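Long-range contact in 2-dehydropantoate 2-reductase (Bacillus subtilis, PDB 3EGO), which probably catalyses the NADPH-dependent reduction of ketopantoate to pantoic acid, a step of pantothenate biosynthesis: residues F211-I222 and Q275-L285. Sequence-based numbering, arbitrary orientation. Where two conformers were deposited one is given.
Sequences FMKLVFQEACRI and QGLDAVHLEFL
E218 reaches off helix 206-223 onto the first turn of helix 280-291, where its carboxylate takes two backbone N-H groups and an imidazole. OE1 accepts from L282 N (2.9 Å) and OE2 from H281 N (3.0 Å), each on a syn lone pair, in the first turn just after the N-cap residue A279. H281 ND1 donates a 2.6 Å hydrogen bond to E218 OE2, which lies in the imidazole plane, while ND1 comes in from well above the carboxylate plane (52°). E218 gets there with CG anti to its carbonyl carbon (chi1 -54°) and the chain straight beyond. An alanine in its place would probably leave both N-H groups and ND1 without this acceptor and the imidazole less firmly fixed in rotation. That ring is a knob among F211, L214, V215 and E218: L214 CB sits over one face, 4.1 Å from the centroid, and the edge of the H281 ring points at the face of F211, a T-shaped pair. L282 fills the next hole, its CD1 3.7 Å from I222 CD1. At the far end Q275 NE2 donates to I222 O (2.9 Å), while Q275 OE1 takes R221 NH1 and L277 CD1 packs over the guanidinium. Segments 211-222 and 280-285 cross at -108° in the all-helical C-terminal domain, with helix 261-274 against I222 and L282, helix 174-195 behind A219 and L285, and H281 NE2 hydrogen-bonded to H281 NE2 of the second subunit.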
loop_
_atom_site.group_PDB
_atom_site.type_symbol
_atom_site.label_atom_id
_atom_site.label_comp_id
_atom_site.label_asym_id
_atom_site.label_seq_id
_atom_site.Cartn_x
_atom_site.Cartn_y
_atom_site.Cartn_z
ATOM N N PHE A 211 -0.615 -13.158 6.750
ATOM C CA PHE A 211 -1.028 -12.609 5.461
ATOM C C PHE A 211 -0.251 -13.228 4.292
ATOM O O PHE A 211 -0.833 -13.608 3.279
ATOM C CB PHE A 211 -0.886 -11.082 5.475
ATOM C CG PHE A 211 -1.619 -10.396 4.361
ATOM C CD1 PHE A 211 -2.851 -9.769 4.598
ATOM C CD2 PHE A 211 -1.080 -10.360 3.089
ATOM C CE1 PHE A 211 -3.537 -9.135 3.549
ATOM C CE2 PHE A 211 -1.744 -9.697 2.029
ATOM C CZ PHE A 211 -2.988 -9.094 2.261
ATOM N N MET A 212 1.073 -13.353 4.431
ATOM C CA MET A 212 1.851 -14.105 3.419
ATOM C C MET A 212 1.293 -15.511 3.138
ATOM O O MET A 212 1.207 -15.938 1.990
ATOM C CB MET A 212 3.347 -14.200 3.806
ATOM C CG MET A 212 4.275 -14.432 2.571
ATOM S SD MET A 212 6.077 -14.343 2.838
ATOM C CE MET A 212 6.282 -15.425 4.225
ATOM N N LYS A 213 0.926 -16.230 4.194
ATOM C CA LYS A 213 0.380 -17.589 4.030
ATOM C C LYS A 213 -0.885 -17.577 3.190
ATOM O O LYS A 213 -1.092 -18.444 2.325
ATOM C CB LYS A 213 0.104 -18.211 5.388
ATOM C CG LYS A 213 0.168 -19.735 5.395
ATOM C CD LYS A 213 -0.282 -20.268 6.731
ATOM C CE LYS A 213 -0.398 -21.789 6.686
ATOM N NZ LYS A 213 -0.385 -22.319 8.087
ATOM N N LEU A 214 -1.744 -16.579 3.437
ATOM C CA LEU A 214 -2.969 -16.417 2.658
ATOM C C LEU A 214 -2.662 -16.169 1.190
ATOM O O LEU A 214 -3.341 -16.683 0.293
ATOM C CB LEU A 214 -3.817 -15.261 3.227
ATOM C CG LEU A 214 -4.515 -15.479 4.571
ATOM C CD1 LEU A 214 -5.234 -14.207 4.994
ATOM C CD2 LEU A 214 -5.482 -16.667 4.454
ATOM N N VAL A 215 -1.647 -15.337 0.936
ATOM C CA VAL A 215 -1.188 -15.138 -0.434
ATOM C C VAL A 215 -0.610 -16.462 -0.993
ATOM O O VAL A 215 -0.925 -16.868 -2.098
ATOM C CB VAL A 215 -0.128 -14.015 -0.516
ATOM C CG1 VAL A 215 0.459 -13.928 -1.904
ATOM C CG2 VAL A 215 -0.796 -12.659 -0.153
ATOM N N PHE A 216 0.215 -17.133 -0.202
ATOM C CA PHE A 216 0.790 -18.417 -0.682
ATOM C C PHE A 216 -0.324 -19.408 -1.131
ATOM O O PHE A 216 -0.285 -20.022 -2.212
ATOM C CB PHE A 216 1.628 -19.035 0.435
ATOM C CG PHE A 216 2.133 -20.406 0.095
ATOM C CD1 PHE A 216 3.313 -20.551 -0.622
ATOM C CD2 PHE A 216 1.414 -21.542 0.458
ATOM C CE1 PHE A 216 3.783 -21.825 -0.965
ATOM C CE2 PHE A 216 1.888 -22.819 0.122
ATOM C CZ PHE A 216 3.064 -22.941 -0.589
ATOM N N GLN A 217 -1.342 -19.546 -0.286
ATOM C CA GLN A 217 -2.417 -20.498 -0.555
ATOM C C GLN A 217 -3.102 -20.228 -1.868
ATOM O O GLN A 217 -3.382 -21.168 -2.604
ATOM C CB GLN A 217 -3.415 -20.551 0.606
ATOM C CG GLN A 217 -2.759 -21.042 1.912
ATOM C CD GLN A 217 -3.704 -21.058 3.103
ATOM O OE1 GLN A 217 -3.544 -21.878 4.015
ATOM N NE2 GLN A 217 -4.709 -20.162 3.097
ATOM N N GLU A 218 -3.377 -18.957 -2.183
ATOM C CA GLU A 218 -3.956 -18.628 -3.483
ATOM C C GLU A 218 -3.019 -18.979 -4.626
ATOM O O GLU A 218 -3.408 -19.604 -5.614
ATOM C CB GLU A 218 -4.282 -17.124 -3.582
ATOM C CG GLU A 218 -5.152 -16.605 -2.477
ATOM C CD GLU A 218 -5.508 -15.123 -2.614
ATOM O OE1 GLU A 218 -4.813 -14.367 -3.340
ATOM O OE2 GLU A 218 -6.496 -14.723 -1.983
ATOM N N ALA A 219 -1.788 -18.495 -4.531
ATOM C CA ALA A 219 -0.826 -18.678 -5.613
ATOM C C ALA A 219 -0.558 -20.147 -5.821
ATOM O O ALA A 219 -0.527 -20.621 -6.950
ATOM C CB ALA A 219 0.494 -17.956 -5.275
ATOM N N CYS A 220 -0.363 -20.851 -4.711
ATOM C CA CYS A 220 -0.089 -22.291 -4.742
ATOM C C CYS A 220 -1.169 -23.060 -5.513
ATOM O O CYS A 220 -0.859 -23.849 -6.409
ATOM C CB CYS A 220 0.107 -22.808 -3.316
ATOM S SG CYS A 220 0.478 -24.595 -3.150
ATOM N N ARG A 221 -2.441 -22.798 -5.203
ATOM C CA ARG A 221 -3.542 -23.408 -5.955
ATOM C C ARG A 221 -3.607 -23.015 -7.432
ATOM O O ARG A 221 -3.836 -23.876 -8.300
ATOM C CB ARG A 221 -4.889 -23.149 -5.284
ATOM C CG ARG A 221 -6.079 -23.740 -6.041
ATOM C CD ARG A 221 -5.934 -25.284 -6.269
ATOM N NE ARG A 221 -7.011 -25.799 -7.123
ATOM C CZ ARG A 221 -6.986 -25.765 -8.452
ATOM N NH1 ARG A 221 -5.920 -25.277 -9.088
ATOM N NH2 ARG A 221 -8.017 -26.223 -9.154
ATOM N N ILE A 222 -3.420 -21.732 -7.745
ATOM C CA ILE A 222 -3.475 -21.271 -9.127
ATOM C C ILE A 222 -2.401 -21.984 -9.971
ATOM O O ILE A 222 -2.638 -22.375 -11.131
ATOM C CB ILE A 222 -3.232 -19.719 -9.208
ATOM C CG1 ILE A 222 -4.436 -18.942 -8.642
ATOM C CG2 ILE A 222 -2.968 -19.280 -10.609
ATOM C CD1 ILE A 222 -4.063 -17.515 -8.116
ATOM N N GLN A 275 -9.228 -20.437 -14.487
ATOM C CA GLN A 275 -9.635 -21.619 -13.753
ATOM C C GLN A 275 -10.852 -21.379 -12.854
ATOM O O GLN A 275 -11.243 -22.279 -12.089
ATOM C CB GLN A 275 -8.482 -22.147 -12.903
ATOM C CG GLN A 275 -7.241 -22.597 -13.680
ATOM C CD GLN A 275 -6.120 -22.989 -12.736
ATOM O OE1 GLN A 275 -6.262 -23.904 -11.910
ATOM N NE2 GLN A 275 -5.011 -22.268 -12.820
ATOM N N GLY A 276 -11.415 -20.168 -12.910
ATOM C CA GLY A 276 -12.539 -19.799 -12.040
ATOM C C GLY A 276 -12.128 -19.834 -10.577
ATOM O O GLY A 276 -12.914 -20.175 -9.682
ATOM N N LEU A 277 -10.873 -19.486 -10.329
ATOM C CA LEU A 277 -10.350 -19.485 -8.973
ATOM C C LEU A 277 -10.364 -18.060 -8.421
ATOM O O LEU A 277 -10.306 -17.083 -9.165
ATOM C CB LEU A 277 -8.916 -20.022 -8.949
ATOM C CG LEU A 277 -8.693 -21.542 -9.033
ATOM C CD1 LEU A 277 -7.204 -21.853 -9.403
ATOM C CD2 LEU A 277 -9.083 -22.182 -7.709
ATOM N N ASP A 278 -10.414 -17.964 -7.106
ATOM C CA ASP A 278 -10.408 -16.681 -6.465
ATOM C C ASP A 278 -8.963 -16.320 -6.118
ATOM O O ASP A 278 -8.103 -17.187 -5.872
ATOM C CB ASP A 278 -11.305 -16.704 -5.235
ATOM C CG ASP A 278 -12.806 -16.744 -5.611
ATOM O OD1 ASP A 278 -13.204 -16.174 -6.666
ATOM O OD2 ASP A 278 -13.582 -17.355 -4.848
ATOM N N ALA A 279 -8.696 -15.031 -6.117
ATOM C CA ALA A 279 -7.347 -14.544 -5.889
ATOM C C ALA A 279 -7.526 -13.161 -5.300
ATOM O O ALA A 279 -6.936 -12.213 -5.807
ATOM C CB ALA A 279 -6.640 -14.426 -7.196
ATOM N N VAL A 280 -8.346 -13.072 -4.248
ATOM C CA VAL A 280 -8.696 -11.776 -3.665
ATOM C C VAL A 280 -7.487 -11.038 -3.084
ATOM O O VAL A 280 -7.383 -9.818 -3.239
ATOM C CB VAL A 280 -9.799 -11.871 -2.593
ATOM C CG1 VAL A 280 -9.306 -12.589 -1.373
ATOM C CG2 VAL A 280 -10.264 -10.480 -2.205
ATOM N N HIS A 281 -6.588 -11.756 -2.412
ATOM C CA HIS A 281 -5.414 -11.095 -1.841
ATOM C C HIS A 281 -4.462 -10.673 -2.938
ATOM O O HIS A 281 -3.991 -9.544 -2.948
ATOM C CB HIS A 281 -4.717 -11.997 -0.848
ATOM C CG HIS A 281 -5.583 -12.373 0.305
ATOM N ND1 HIS A 281 -6.466 -13.427 0.259
ATOM C CD2 HIS A 281 -5.737 -11.798 1.518
ATOM C CE1 HIS A 281 -7.105 -13.506 1.416
ATOM N NE2 HIS A 281 -6.690 -12.521 2.191
ATOM N N LEU A 282 -4.158 -11.579 -3.860
ATOM C CA LEU A 282 -3.374 -11.189 -5.037
ATOM C C LEU A 282 -3.977 -9.998 -5.795
ATOM O O LEU A 282 -3.265 -9.145 -6.320
ATOM C CB LEU A 282 -3.206 -12.401 -5.976
ATOM C CG LEU A 282 -2.262 -13.499 -5.469
ATOM C CD1 LEU A 282 -2.513 -14.773 -6.254
ATOM C CD2 LEU A 282 -0.822 -13.072 -5.644
ATOM N N GLU A 283 -5.301 -9.937 -5.894
ATOM C CA GLU A 283 -5.902 -8.870 -6.670
ATOM C C GLU A 283 -5.714 -7.537 -5.928
ATOM O O GLU A 283 -5.488 -6.480 -6.541
ATOM C CB GLU A 283 -7.398 -9.147 -6.804
ATOM C CG GLU A 283 -8.067 -8.369 -7.868
ATOM C CD GLU A 283 -8.144 -9.174 -9.125
ATOM O OE1 GLU A 283 -7.337 -8.894 -10.022
ATOM O OE2 GLU A 283 -8.997 -10.092 -9.202
ATOM N N PHE A 284 -5.832 -7.564 -4.616
ATOM C CA PHE A 284 -5.710 -6.320 -3.839
ATOM C C PHE A 284 -4.248 -5.782 -3.916
ATOM O O PHE A 284 -3.987 -4.577 -4.051
ATOM C CB PHE A 284 -6.086 -6.547 -2.364
ATOM C CG PHE A 284 -6.059 -5.258 -1.551
ATOM C CD1 PHE A 284 -7.158 -4.403 -1.570
ATOM C CD2 PHE A 284 -4.916 -4.868 -0.873
ATOM C CE1 PHE A 284 -7.132 -3.195 -0.862
ATOM C CE2 PHE A 284 -4.865 -3.672 -0.175
ATOM C CZ PHE A 284 -5.957 -2.818 -0.190
ATOM N N LEU A 285 -3.301 -6.701 -3.803
ATOM C CA LEU A 285 -1.892 -6.356 -3.914
ATOM C C LEU A 285 -1.566 -5.747 -5.271
ATOM O O LEU A 285 -0.888 -4.732 -5.353
ATOM C CB LEU A 285 -1.060 -7.620 -3.680
ATOM C CG LEU A 285 -1.082 -8.176 -2.255
ATOM C CD1 LEU A 285 -0.388 -9.583 -2.161
ATOM C CD2 LEU A 285 -0.394 -7.208 -1.306
HETATM O O HOH W 1 -6.701 -19.493 -5.673
HETATM O O HOH W 2 -9.303 -15.623 -2.667
HETATM O O HOH W 3 -8.393 -25.633 -11.563
#